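Local structure of 5-dehydro-2-deoxygluconokinase (Bacillus halodurans C-125, 2QCV) at residues A[28-33]-A[107-112]; A[234-239]-A[248-253]; A[87-92]-A[130-135]; A[259-264]-A[292-297]; A[66-71]-A[97-102]. The protein probably catalyses the ATP-dependent phosphorylation of 5-dehydro-2-deoxy-D-gluconate at its 6 position, a step in the breakdown of myo-inositol. One frame throughout, in Å; residues are numbered along the deposited sequence. Where two conformers were deposited one is given.

Interaction 1: residues A[28-33]-A[107-112]; sequences EYNRPM and KSPEEC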
# COMPACT_ATOMS: atom_id res chain seq x y z
N GLU A 28 25.05 -7.40 -26.01
CA GLU A 28 26.32 -6.68 -26.09
C GLU A 28 26.77 -6.52 -24.66
O GLU A 28 26.13 -5.81 -23.87
CB GLU A 28 26.14 -5.32 -26.76
CG GLU A 28 25.42 -5.37 -28.10
CD GLU A 28 23.91 -5.29 -28.01
OE1 GLU A 28 23.36 -5.22 -26.88
OE2 GLU A 28 23.25 -5.28 -29.07
N TYR A 29 27.84 -7.21 -24.29
CA TYR A 29 28.24 -7.27 -22.90
C TYR A 29 29.68 -6.79 -22.76
O TYR A 29 30.25 -6.24 -23.70
CB TYR A 29 28.02 -8.68 -22.35
CG TYR A 29 28.82 -9.76 -23.03
CD1 TYR A 29 28.33 -10.38 -24.17
CD2 TYR A 29 30.05 -10.19 -22.51
CE1 TYR A 29 29.05 -11.40 -24.80
CE2 TYR A 29 30.77 -11.20 -23.13
CZ TYR A 29 30.27 -11.80 -24.27
OH TYR A 29 30.99 -12.81 -24.89
N ASN A 30 30.25 -6.96 -21.56
CA ASN A 30 31.52 -6.31 -21.19
C ASN A 30 31.41 -4.81 -21.43
O ASN A 30 32.28 -4.18 -22.04
CB ASN A 30 32.73 -6.93 -21.91
CG ASN A 30 33.03 -8.32 -21.43
OD1 ASN A 30 32.72 -8.68 -20.30
ND2 ASN A 30 33.65 -9.12 -22.29
N ARG A 31 30.30 -4.24 -20.95
CA ARG A 31 30.01 -2.81 -21.06
C ARG A 31 28.92 -2.49 -20.02
O ARG A 31 28.19 -3.42 -19.59
CB ARG A 31 29.54 -2.42 -22.47
CG ARG A 31 28.21 -3.01 -22.92
CD ARG A 31 28.05 -2.89 -24.44
NE ARG A 31 28.97 -3.81 -25.11
CZ ARG A 31 29.29 -3.78 -26.41
NH1 ARG A 31 28.78 -2.88 -27.23
NH2 ARG A 31 30.13 -4.69 -26.88
N PRO A 32 28.80 -1.22 -19.62
CA PRO A 32 27.68 -0.81 -18.79
C PRO A 32 26.36 -1.10 -19.53
O PRO A 32 26.28 -0.99 -20.77
CB PRO A 32 27.89 0.71 -18.63
CG PRO A 32 29.26 0.98 -19.04
CD PRO A 32 29.68 -0.08 -19.98
N MSE A 33 25.34 -1.49 -18.78
CA MSE A 33 24.06 -1.83 -19.36
C MSE A 33 23.47 -0.65 -20.16
O MSE A 33 22.72 -0.87 -21.10
CB MSE A 33 23.06 -2.27 -18.28
CG MSE A 33 21.66 -2.54 -18.81
SE MSE A 33 20.39 -2.86 -17.38
CE MSE A 33 21.37 -4.26 -16.59
N LYS A 107 29.80 -5.97 -16.91
CA LYS A 107 30.78 -4.94 -17.20
C LYS A 107 32.10 -5.59 -17.66
O LYS A 107 32.80 -5.05 -18.53
CB LYS A 107 31.01 -4.08 -15.97
CG LYS A 107 30.01 -2.94 -15.84
CD LYS A 107 30.22 -2.21 -14.51
CE LYS A 107 29.78 -0.77 -14.61
NZ LYS A 107 29.72 -0.15 -13.26
N SER A 108 32.37 -6.75 -17.07
CA SER A 108 33.56 -7.56 -17.29
C SER A 108 33.27 -8.92 -16.64
O SER A 108 32.34 -9.04 -15.85
CB SER A 108 34.76 -6.93 -16.58
OG SER A 108 34.64 -7.09 -15.18
N PRO A 109 34.10 -9.95 -16.93
CA PRO A 109 33.94 -11.21 -16.20
C PRO A 109 33.82 -11.07 -14.67
O PRO A 109 33.07 -11.83 -14.04
CB PRO A 109 35.19 -11.99 -16.60
CG PRO A 109 35.43 -11.55 -17.99
CD PRO A 109 35.15 -10.05 -17.95
N GLU A 110 34.51 -10.08 -14.09
CA GLU A 110 34.53 -9.87 -12.63
C GLU A 110 33.48 -8.91 -12.11
O GLU A 110 33.41 -8.72 -10.90
CB GLU A 110 35.89 -9.34 -12.17
CG GLU A 110 37.11 -10.16 -12.63
CD GLU A 110 37.53 -9.86 -14.06
OE1 GLU A 110 37.23 -8.75 -14.56
OE2 GLU A 110 38.17 -10.75 -14.68
N GLU A 111 32.71 -8.27 -12.99
CA GLU A 111 31.70 -7.30 -12.57
C GLU A 111 30.37 -7.57 -13.29
O GLU A 111 30.14 -7.05 -14.38
CB GLU A 111 32.15 -5.86 -12.85
N CYS A 112 29.52 -8.38 -12.67
CA CYS A 112 28.18 -8.70 -13.17
C CYS A 112 27.14 -8.36 -12.11
O CYS A 112 27.39 -8.57 -10.92
CB CYS A 112 28.06 -10.20 -13.49
SG CYS A 112 29.26 -10.89 -14.68
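N30 takes up left-handed backbone angles (phi 53°, psi 48°), and its CG stands anti to the carbonyl carbon, beside its own N (chi1 -70°). These torsions bring the carboxamide alongside the tight turn at 107-112. The turn closes the hairpin of strands 101-106 and 111-117 at one end of the small four-stranded sheet of this PfkB-family kinase, while 28-33 belongs to the loop linking strands 21-26 and 38-44 of the same sheet. A classic beta bulge sets K107 and S108 together opposite E111, and S108 to E111 form a type I turn. Its backbone is pinned by K107 N to E111 O (2.8 Å) and E111 N to S108 O (3.0 Å).

Across the contact the touch is light and lies at the surface. N30 CA presents its hydrogen to K107 O at 3.2 Å, a CA-H...O contact. N30 OD1 lies 3.3 Å from S108 CA and 3.6 Å from P109 CD, the N30 side chain crossing that of P109 at roughly a right angle. The K107 chain starts beside its own N and then runs extended, its CG coming within 4.3 Å of P32 CA.

The loop is tied down by the backbone of R31, which pairs with I106 of the strand just before the bulge. E28 CB lies over a face of the R31 guanidinium. R31 folds back so that NE gives a nearly straight hydrogen bond of 3.1 Å to Y29 O; that oxygen lies in the guanidinium plane, whereas NE stands above the plane of the Y29 carbonyl.

Interaction 2: residues A[234-239]-A[248-253]; sequences PELIVI and AYTKAG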
# COMPACT_ATOMS: atom_id res chain seq x y z
N PRO A 234 18.62 -31.01 9.98
CA PRO A 234 19.54 -31.40 8.91
C PRO A 234 20.41 -32.61 9.17
O PRO A 234 20.91 -32.81 10.30
CB PRO A 234 20.41 -30.15 8.72
CG PRO A 234 19.47 -29.06 9.09
CD PRO A 234 18.71 -29.57 10.26
N GLU A 235 20.56 -33.42 8.11
CA GLU A 235 21.49 -34.57 8.07
C GLU A 235 22.69 -34.29 7.16
O GLU A 235 23.69 -34.96 7.26
CB GLU A 235 20.73 -35.82 7.56
CG GLU A 235 20.43 -35.76 6.05
CD GLU A 235 19.35 -36.76 5.53
OE1 GLU A 235 18.76 -37.47 6.36
OE2 GLU A 235 19.15 -36.83 4.27
N LEU A 236 22.60 -33.24 6.35
CA LEU A 236 23.63 -32.86 5.38
C LEU A 236 23.65 -31.38 5.18
O LEU A 236 22.62 -30.78 4.87
CB LEU A 236 23.39 -33.53 4.01
CG LEU A 236 24.39 -33.25 2.87
CD1 LEU A 236 25.87 -33.72 3.17
CD2 LEU A 236 23.87 -33.88 1.60
N ILE A 237 24.83 -30.77 5.35
CA ILE A 237 24.97 -29.34 5.20
C ILE A 237 26.11 -29.09 4.24
O ILE A 237 27.23 -29.63 4.44
CB ILE A 237 25.25 -28.66 6.58
CG1 ILE A 237 24.11 -28.95 7.56
CG2 ILE A 237 25.54 -27.15 6.45
CD1 ILE A 237 24.39 -28.62 9.01
N VAL A 238 25.84 -28.34 3.19
CA VAL A 238 26.85 -28.02 2.18
C VAL A 238 27.17 -26.53 2.20
O VAL A 238 26.29 -25.70 2.01
CB VAL A 238 26.39 -28.46 0.78
CG1 VAL A 238 27.45 -28.08 -0.26
CG2 VAL A 238 26.05 -30.01 0.75
N ILE A 239 28.42 -26.18 2.49
CA ILE A 239 28.80 -24.78 2.65
C ILE A 239 29.84 -24.46 1.57
O ILE A 239 30.89 -25.10 1.51
CB ILE A 239 29.39 -24.47 4.08
CG1 ILE A 239 28.45 -25.01 5.20
CG2 ILE A 239 29.70 -22.94 4.25
CD1 ILE A 239 28.87 -24.72 6.65
N ALA A 248 30.99 -30.39 2.52
CA ALA A 248 29.75 -31.01 2.94
C ALA A 248 30.00 -31.73 4.25
O ALA A 248 31.06 -32.40 4.43
CB ALA A 248 29.27 -31.99 1.88
N TYR A 249 29.04 -31.62 5.14
CA TYR A 249 29.12 -32.21 6.49
C TYR A 249 27.87 -33.04 6.77
O TYR A 249 26.78 -32.59 6.48
CB TYR A 249 29.17 -31.07 7.52
CG TYR A 249 30.29 -30.06 7.31
CD1 TYR A 249 31.55 -30.29 7.85
CD2 TYR A 249 30.09 -28.92 6.55
CE1 TYR A 249 32.59 -29.39 7.68
CE2 TYR A 249 31.09 -28.00 6.37
CZ TYR A 249 32.36 -28.24 6.95
OH TYR A 249 33.36 -27.37 6.76
N THR A 250 28.03 -34.23 7.35
CA THR A 250 26.91 -35.12 7.69
C THR A 250 26.73 -35.17 9.20
O THR A 250 27.68 -34.94 9.98
CB THR A 250 27.13 -36.55 7.16
OG1 THR A 250 28.20 -37.17 7.88
CG2 THR A 250 27.43 -36.50 5.68
N LYS A 251 25.49 -35.45 9.62
CA LYS A 251 25.15 -35.50 11.02
C LYS A 251 25.95 -36.63 11.72
O LYS A 251 26.29 -36.51 12.89
CB LYS A 251 23.66 -35.75 11.19
CG LYS A 251 23.32 -35.77 12.69
CD LYS A 251 21.87 -35.77 13.04
CE LYS A 251 21.71 -35.21 14.49
NZ LYS A 251 20.35 -34.75 14.77
N ALA A 252 26.25 -37.69 10.98
CA ALA A 252 27.12 -38.80 11.44
C ALA A 252 28.55 -38.37 11.75
O ALA A 252 29.27 -39.09 12.41
CB ALA A 252 27.15 -39.92 10.37
N GLY A 253 28.97 -37.20 11.28
CA GLY A 253 30.22 -36.62 11.67
C GLY A 253 31.28 -36.70 10.58
O GLY A 253 32.43 -36.49 10.85
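L236, V238, A248 and T250 share one face of this antiparallel hairpin. L236 has CG anti to its backbone N (chi1 -180°), which swings CD1 across the strand boundary to A248 CB at 4.0 Å. V238 places CG2 beside its own N, 3.9 Å from the same A248 CB, so the alanine methyl is touched by both branched chains. T250 keeps OG1 in the crowded place between N and carbonyl carbon (chi1 69°), where it accepts from E254 N, and turns CG2 to the L236 side. On the other face, Y249 has CG beside its backbone N. Its ring edge runs past I237 O, while CE2 meets I239 CD1 at 4.0 Å, and its OH is bound by N222.

The backbones join at the hydrogen-bonded pair I237-Y249, with I237 N to Y249 O at 2.9 Å and Y249 N to I237 O at 2.8 Å, both in the carbonyl planes. K251 N reaches E235 O at 3.0 Å, from above that plane.

Strand 236-240 is flanked by 202-206 on its other side. Helices 271-284 and 289-305 cover the L236-V238 face, and helices 207-213 and 222-229 cover the I237-Y249 face.

Interaction 3: residues A[87-92]-A[130-135]; sequences TSNLVV and EVNEAY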
# COMPACT_ATOMS: atom_id res chain seq x y z
N THR A 87 4.56 -28.89 -15.41
CA THR A 87 4.01 -27.55 -15.15
C THR A 87 2.57 -27.59 -14.63
O THR A 87 1.89 -26.55 -14.56
CB THR A 87 4.10 -26.67 -16.42
OG1 THR A 87 3.30 -27.22 -17.50
CG2 THR A 87 5.57 -26.50 -16.82
N SER A 88 2.11 -28.78 -14.23
CA SER A 88 0.76 -28.98 -13.71
C SER A 88 0.39 -28.14 -12.48
O SER A 88 -0.79 -27.85 -12.26
CB SER A 88 0.50 -30.47 -13.39
OG SER A 88 1.22 -30.89 -12.26
N ASN A 89 1.38 -27.73 -11.70
CA ASN A 89 1.14 -26.97 -10.47
C ASN A 89 1.67 -25.54 -10.54
O ASN A 89 1.92 -24.86 -9.53
CB ASN A 89 1.72 -27.76 -9.28
CG ASN A 89 0.77 -28.87 -8.79
OD1 ASN A 89 0.30 -28.80 -7.67
ND2 ASN A 89 0.49 -29.88 -9.65
N LEU A 90 1.84 -25.06 -11.77
CA LEU A 90 2.03 -23.65 -11.98
C LEU A 90 0.64 -23.04 -11.92
O LEU A 90 -0.29 -23.53 -12.56
CB LEU A 90 2.64 -23.36 -13.32
CG LEU A 90 4.07 -23.71 -13.55
CD1 LEU A 90 4.50 -23.09 -14.92
CD2 LEU A 90 4.93 -23.20 -12.43
N VAL A 91 0.48 -22.01 -11.13
CA VAL A 91 -0.82 -21.38 -10.99
C VAL A 91 -0.77 -20.01 -11.65
O VAL A 91 0.19 -19.25 -11.47
CB VAL A 91 -1.28 -21.31 -9.51
CG1 VAL A 91 -0.21 -20.73 -8.61
CG2 VAL A 91 -2.59 -20.51 -9.36
N VAL A 92 -1.82 -19.67 -12.38
CA VAL A 92 -1.86 -18.36 -13.05
C VAL A 92 -2.50 -17.31 -12.15
O VAL A 92 -3.62 -17.47 -11.64
CB VAL A 92 -2.56 -18.43 -14.39
CG1 VAL A 92 -2.59 -17.05 -15.07
CG2 VAL A 92 -1.89 -19.43 -15.26
N GLU A 130 -2.70 -22.92 -2.68
CA GLU A 130 -2.22 -23.37 -3.98
C GLU A 130 -1.13 -24.45 -3.89
O GLU A 130 -0.61 -24.91 -4.91
CB GLU A 130 -1.70 -22.18 -4.75
CG GLU A 130 -2.81 -21.21 -5.08
CD GLU A 130 -2.37 -19.84 -5.42
OE1 GLU A 130 -1.18 -19.50 -5.23
OE2 GLU A 130 -3.25 -19.05 -5.88
N VAL A 131 -0.78 -24.82 -2.67
CA VAL A 131 0.20 -25.87 -2.38
C VAL A 131 -0.52 -27.21 -2.15
O VAL A 131 -1.30 -27.36 -1.21
CB VAL A 131 1.03 -25.52 -1.17
CG1 VAL A 131 2.05 -26.63 -0.87
CG2 VAL A 131 1.71 -24.19 -1.39
N ASN A 132 -0.23 -28.17 -3.03
CA ASN A 132 -0.95 -29.45 -3.10
C ASN A 132 -0.13 -30.62 -2.52
O ASN A 132 0.90 -31.03 -3.08
CB ASN A 132 -1.32 -29.74 -4.56
CG ASN A 132 -2.29 -30.91 -4.70
OD1 ASN A 132 -2.20 -31.90 -4.00
ND2 ASN A 132 -3.27 -30.76 -5.60
N GLU A 133 -0.62 -31.19 -1.43
CA GLU A 133 0.04 -32.35 -0.81
C GLU A 133 0.16 -33.56 -1.72
O GLU A 133 1.20 -34.24 -1.67
CB GLU A 133 -0.66 -32.73 0.50
CG GLU A 133 0.02 -33.83 1.28
CD GLU A 133 -0.52 -33.93 2.69
OE1 GLU A 133 -1.50 -33.18 3.02
OE2 GLU A 133 0.08 -34.69 3.47
N ALA A 134 -0.87 -33.80 -2.56
CA ALA A 134 -0.87 -34.93 -3.50
C ALA A 134 0.23 -34.82 -4.54
O ALA A 134 0.72 -35.83 -5.03
CB ALA A 134 -2.27 -35.07 -4.20
N TYR A 135 0.67 -33.59 -4.82
CA TYR A 135 1.73 -33.37 -5.78
C TYR A 135 3.07 -33.56 -5.10
O TYR A 135 3.90 -34.32 -5.55
CB TYR A 135 1.65 -31.96 -6.31
CG TYR A 135 2.54 -31.64 -7.47
CD1 TYR A 135 2.55 -32.40 -8.61
CD2 TYR A 135 3.37 -30.52 -7.43
CE1 TYR A 135 3.35 -32.03 -9.71
CE2 TYR A 135 4.17 -30.19 -8.50
CZ TYR A 135 4.14 -30.92 -9.63
OH TYR A 135 4.93 -30.52 -10.69
O HOH W 1 1.03 -27.32 -5.42
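The carboxamide of N89 lies flat on the ring of Y135, the two planes 3° apart: an amide-pi stack between the turn leading into strand 90-92, the edge of the large central sheet of this ribokinase-like fold, and the start of helix 133-136. The two side chains approach tip to tip. Y135 comes from the helix with CG anti to its N (chi1 -171°), and N89 comes from the turn with CG beside its N. N89 ND2 sits 3.3 Å above the ring plane, over its centre, and N89 CG is 3.4 Å from Y135 CD2. N89 CB adds a CH-pi contact over the same face.

The amide is held at both ends, N89 OD1 by a water and ND2 by S88 OG, to which it donates at 2.9 Å with the oxygen in the amide plane; that hydroxyl is also bonded to D86. At the tip of the ring, Y135 OH is hydrogen-bonded to F63 N of strand 61-67.

V91 and E130 cross at about a right angle, each methyl set against one carboxylate oxygen; V91 CG1 is 3.7 Å from E130 OE1. The charge is met by K66, and S127 N also binds the group.

N132 is the N-cap of the helix, its OD1 taking weak bonds from the N of A134 and of Y135. The water joins the two segments through three atoms, donating to N89 OD1 at 2.8 Å and to E130 O at 3.0 Å, and accepting from N132 N at 2.8 Å.

Interaction 4: residues A[259-264]-A[292-297]; sequences YAYKTK and ALKYGS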
# COMPACT_ATOMS: atom_id res chain seq x y z
N TYR A 259 36.04 -28.86 -5.03
CA TYR A 259 36.98 -27.92 -5.60
C TYR A 259 36.32 -27.18 -6.75
O TYR A 259 35.64 -27.79 -7.58
CB TYR A 259 38.26 -28.65 -6.12
CG TYR A 259 38.80 -29.61 -5.08
CD1 TYR A 259 39.67 -29.17 -4.09
CD2 TYR A 259 38.33 -30.91 -5.02
CE1 TYR A 259 40.09 -30.03 -3.10
CE2 TYR A 259 38.73 -31.76 -4.03
CZ TYR A 259 39.64 -31.31 -3.08
OH TYR A 259 40.02 -32.19 -2.10
N ALA A 260 36.57 -25.88 -6.77
CA ALA A 260 36.23 -25.03 -7.93
C ALA A 260 37.03 -25.47 -9.14
O ALA A 260 38.21 -25.87 -9.01
CB ALA A 260 36.49 -23.56 -7.64
N TYR A 261 36.38 -25.43 -10.31
CA TYR A 261 37.06 -25.71 -11.58
C TYR A 261 37.60 -24.44 -12.20
O TYR A 261 36.97 -23.40 -12.12
CB TYR A 261 36.13 -26.48 -12.53
CG TYR A 261 36.01 -27.91 -12.09
CD1 TYR A 261 35.09 -28.28 -11.10
CD2 TYR A 261 36.84 -28.88 -12.62
CE1 TYR A 261 35.00 -29.60 -10.65
CE2 TYR A 261 36.76 -30.20 -12.19
CZ TYR A 261 35.86 -30.55 -11.20
OH TYR A 261 35.83 -31.84 -10.76
N LYS A 262 38.83 -24.50 -12.73
CA LYS A 262 39.43 -23.40 -13.47
C LYS A 262 38.47 -23.05 -14.61
O LYS A 262 37.98 -23.94 -15.30
CB LYS A 262 40.78 -23.81 -14.07
CG LYS A 262 41.88 -24.17 -13.08
CD LYS A 262 43.22 -24.38 -13.82
CE LYS A 262 44.38 -24.80 -12.91
NZ LYS A 262 44.30 -24.22 -11.55
N THR A 263 38.17 -21.77 -14.81
CA THR A 263 37.18 -21.41 -15.83
C THR A 263 37.42 -20.03 -16.43
O THR A 263 37.90 -19.13 -15.74
CB THR A 263 35.67 -21.64 -15.33
OG1 THR A 263 34.86 -20.48 -15.49
CG2 THR A 263 35.60 -22.10 -13.87
N LYS A 264 37.17 -19.91 -17.73
CA LYS A 264 37.17 -18.61 -18.42
C LYS A 264 35.79 -18.00 -18.23
O LYS A 264 34.86 -18.33 -18.93
CB LYS A 264 37.52 -18.78 -19.91
N ALA A 292 29.44 -35.87 -5.59
CA ALA A 292 28.39 -34.87 -5.81
C ALA A 292 28.96 -33.45 -5.77
O ALA A 292 28.56 -32.60 -6.55
CB ALA A 292 27.23 -35.05 -4.83
N LEU A 293 29.88 -33.19 -4.85
CA LEU A 293 30.54 -31.88 -4.80
C LEU A 293 31.27 -31.54 -6.12
O LEU A 293 31.26 -30.36 -6.54
CB LEU A 293 31.49 -31.81 -3.60
CG LEU A 293 30.91 -31.87 -2.19
CD1 LEU A 293 32.07 -32.04 -1.15
CD2 LEU A 293 30.03 -30.63 -1.85
N LYS A 294 31.85 -32.54 -6.78
CA LYS A 294 32.53 -32.31 -8.06
C LYS A 294 31.54 -31.99 -9.16
O LYS A 294 31.75 -31.11 -9.99
CB LYS A 294 33.34 -33.53 -8.46
CG LYS A 294 34.39 -33.95 -7.46
CD LYS A 294 35.34 -35.02 -7.98
CE LYS A 294 36.18 -35.64 -6.84
NZ LYS A 294 36.90 -34.59 -6.06
N TYR A 295 30.43 -32.73 -9.19
CA TYR A 295 29.37 -32.44 -10.13
C TYR A 295 28.84 -31.02 -9.98
O TYR A 295 28.67 -30.36 -10.98
CB TYR A 295 28.23 -33.46 -10.02
CG TYR A 295 28.48 -34.71 -10.81
CD1 TYR A 295 29.41 -35.68 -10.38
CD2 TYR A 295 27.75 -34.98 -11.97
CE1 TYR A 295 29.62 -36.83 -11.09
CE2 TYR A 295 27.98 -36.17 -12.72
CZ TYR A 295 28.90 -37.08 -12.26
OH TYR A 295 29.16 -38.25 -12.94
N GLY A 296 28.60 -30.55 -8.76
CA GLY A 296 28.06 -29.20 -8.56
C GLY A 296 29.08 -28.17 -9.02
O GLY A 296 28.76 -27.22 -9.75
N SER A 297 30.33 -28.38 -8.63
CA SER A 297 31.37 -27.45 -8.99
C SER A 297 31.64 -27.40 -10.50
O SER A 297 31.81 -26.31 -11.07
CB SER A 297 32.67 -27.80 -8.25
OG SER A 297 32.43 -27.97 -6.89
O HOH W 2 33.58 -24.51 -10.12
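Van der Waals contact carries most of this join between helix 289-305, one of those packed on the central sheet of the ribokinase-like fold, and the loop that follows edge strand 255-258. Y261 has CG beside its backbone N (chi1 -75°), which brings the ring against the helix, crossing K294 obliquely. S297 CB lies in the ring plane at its edge, 3.8 Å from Y261 CD1, while Y261 OH rests 3.8 Å from K294 CB. The closest approach is Y259 O to S297 CB, a tight 3.0 Å. Helix 316-325 also packs on the Y261 ring, through L322 and I323.

The charged contact is looser. K294 runs alongside Y259, pointing the same way, and bends at its last torsion (chi4 -54°). That bend places NZ in the plane of the Y259 ring at its edge, 3.9 Å from CE2, so the ammonium does not sit over the pi face.

Hydrogen bonding is internal or through water. S297 OG turns back along its own helix to L293 O at 2.7 Å, a carbonyl that S297 N also uses. A single water bridges the segments, accepting from Y261 N at 3.0 Å and donating to S297 O at 2.7 Å.

Interaction 5: residues A[66-71]-A[97-102]; sequences KIADDQ and HKTGLA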
# COMPACT_ATOMS: atom_id res chain seq x y z
N LYS A 66 3.73 -19.46 -8.95
CA LYS A 66 2.74 -18.60 -9.56
C LYS A 66 3.36 -17.78 -10.66
O LYS A 66 4.48 -17.26 -10.52
CB LYS A 66 2.09 -17.73 -8.52
CG LYS A 66 1.02 -16.77 -9.05
CD LYS A 66 0.09 -16.22 -7.97
CE LYS A 66 -1.01 -17.23 -7.57
NZ LYS A 66 -1.84 -16.71 -6.41
N ILE A 67 2.62 -17.71 -11.76
CA ILE A 67 3.05 -17.01 -12.97
C ILE A 67 1.97 -15.98 -13.40
O ILE A 67 0.80 -16.11 -13.06
CB ILE A 67 3.34 -18.00 -14.14
CG1 ILE A 67 2.11 -18.86 -14.48
CG2 ILE A 67 4.57 -18.87 -13.84
CD1 ILE A 67 2.22 -19.76 -15.75
N ALA A 68 2.39 -14.97 -14.15
CA ALA A 68 1.50 -13.91 -14.63
C ALA A 68 0.58 -14.43 -15.74
O ALA A 68 0.90 -15.37 -16.46
CB ALA A 68 2.34 -12.71 -15.14
N ASP A 69 -0.58 -13.82 -15.85
CA ASP A 69 -1.54 -14.11 -16.91
C ASP A 69 -1.24 -13.25 -18.11
O ASP A 69 -2.02 -12.36 -18.47
CB ASP A 69 -2.92 -13.81 -16.39
CG ASP A 69 -4.02 -14.29 -17.30
OD1 ASP A 69 -3.77 -15.18 -18.14
OD2 ASP A 69 -5.12 -13.75 -17.16
N ASP A 70 -0.11 -13.52 -18.73
CA ASP A 70 0.36 -12.76 -19.87
C ASP A 70 1.41 -13.53 -20.65
O ASP A 70 1.70 -14.70 -20.35
CB ASP A 70 0.87 -11.38 -19.42
CG ASP A 70 2.12 -11.42 -18.54
OD1 ASP A 70 2.96 -12.33 -18.61
OD2 ASP A 70 2.27 -10.48 -17.74
N GLN A 71 1.99 -12.87 -21.66
CA GLN A 71 2.98 -13.54 -22.53
C GLN A 71 4.23 -13.98 -21.82
O GLN A 71 4.87 -14.95 -22.22
CB GLN A 71 3.37 -12.66 -23.71
CG GLN A 71 2.18 -12.29 -24.60
CD GLN A 71 1.53 -10.99 -24.23
OE1 GLN A 71 1.40 -10.65 -23.06
NE2 GLN A 71 1.07 -10.24 -25.26
N HIS A 97 -0.89 -9.23 -11.38
CA HIS A 97 0.53 -9.15 -11.02
C HIS A 97 1.46 -9.55 -12.17
O HIS A 97 1.17 -10.47 -12.91
CB HIS A 97 0.84 -9.99 -9.79
CG HIS A 97 0.07 -9.57 -8.58
ND1 HIS A 97 -0.81 -10.42 -7.93
CD2 HIS A 97 0.01 -8.38 -7.92
CE1 HIS A 97 -1.34 -9.78 -6.91
NE2 HIS A 97 -0.88 -8.54 -6.89
N LYS A 98 2.56 -8.83 -12.29
CA LYS A 98 3.56 -9.03 -13.35
C LYS A 98 4.63 -10.02 -12.94
O LYS A 98 4.89 -10.22 -11.75
CB LYS A 98 4.25 -7.68 -13.65
CG LYS A 98 3.32 -6.57 -14.01
CD LYS A 98 2.69 -6.77 -15.35
CE LYS A 98 1.66 -5.65 -15.59
NZ LYS A 98 1.10 -5.76 -16.91
N THR A 99 5.28 -10.60 -13.94
CA THR A 99 6.42 -11.46 -13.76
C THR A 99 7.64 -10.67 -13.33
O THR A 99 7.91 -9.60 -13.86
CB THR A 99 6.76 -12.20 -15.10
OG1 THR A 99 5.56 -12.75 -15.68
CG2 THR A 99 7.83 -13.31 -14.90
N GLY A 100 8.40 -11.18 -12.36
CA GLY A 100 9.66 -10.50 -12.05
C GLY A 100 10.61 -10.52 -13.23
O GLY A 100 10.54 -11.41 -14.09
N LEU A 101 11.49 -9.53 -13.29
CA LEU A 101 12.41 -9.35 -14.42
C LEU A 101 13.80 -9.11 -13.88
O LEU A 101 14.00 -8.32 -12.94
CB LEU A 101 12.06 -8.12 -15.28
CG LEU A 101 10.69 -8.05 -15.94
CD1 LEU A 101 10.45 -6.68 -16.63
CD2 LEU A 101 10.53 -9.19 -16.92
N ALA A 102 14.77 -9.79 -14.47
CA ALA A 102 16.17 -9.54 -14.13
C ALA A 102 16.89 -9.11 -15.40
O ALA A 102 17.05 -9.90 -16.30
CB ALA A 102 16.80 -10.81 -13.54
O HOH W 3 5.17 -15.15 -14.75
O HOH W 4 -0.97 -11.70 -13.86
O HOH W 5 4.69 -10.39 -16.73
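A68 makes the direct contact, its methyl pointing toward 97-102. CB lies 3.3 Å from T99 OG1 and 3.4 Å from H97 O, fitting between a side-chain and a main-chain oxygen. Three waters bridge the segments, one from backbone to backbone. The first accepts from A68 N and meets T99 OG1 at 2.6 Å; another accepts from D69 N and donates to H97 O at 2.6 Å. The third donates to D70 OD2 at 2.6 Å and accepts from T99 N at 2.9 Å.

T99 has OG1 beside its own N (chi1 -47°), which suits both the methyl and its water. D70 holds its carboxylate in the crowded place between N and carbonyl carbon (chi1 66°). OD1 thereby caps helix 71-82 through G73 N, while OD2 accepts from the water; the helix end would be expected to favour the ionised acid. H97 is fixed by D93 and stacks on Y125. From the second subunit, Y117 OH bonds to T99 O.

Here the loop leaving strand 61-67 of the central sheet meets the loop entering strand 101-106 of the small sheet, the junction between core and lid in ribokinase-like kinases, whose lids can pair between subunits as L101 does with its counterpart.

Interactions 3 and 5 are neighbours, their centres about 17 Å apart: K66 and E130 form a salt bridge, and strands 61-67 and 90-92 lie side by side at the central sheet's border. Their segments alternate along the chain. Interaction 5 is nested within the loop that interaction 1 closes, their centres about 26 Å apart. Interactions 2 and 4 come later in sequence, centres about 19 Å apart, touching where V238 and A248 meet L293; interaction 4 lies across the chain's centre from 3 and 5, interaction 2 from 5. Interactions 2 and 3 lie on strands of the central sheet, 4 backs it through helix 289-305, and 5 and 1 mark the near and far ends of the lid-like small sheet.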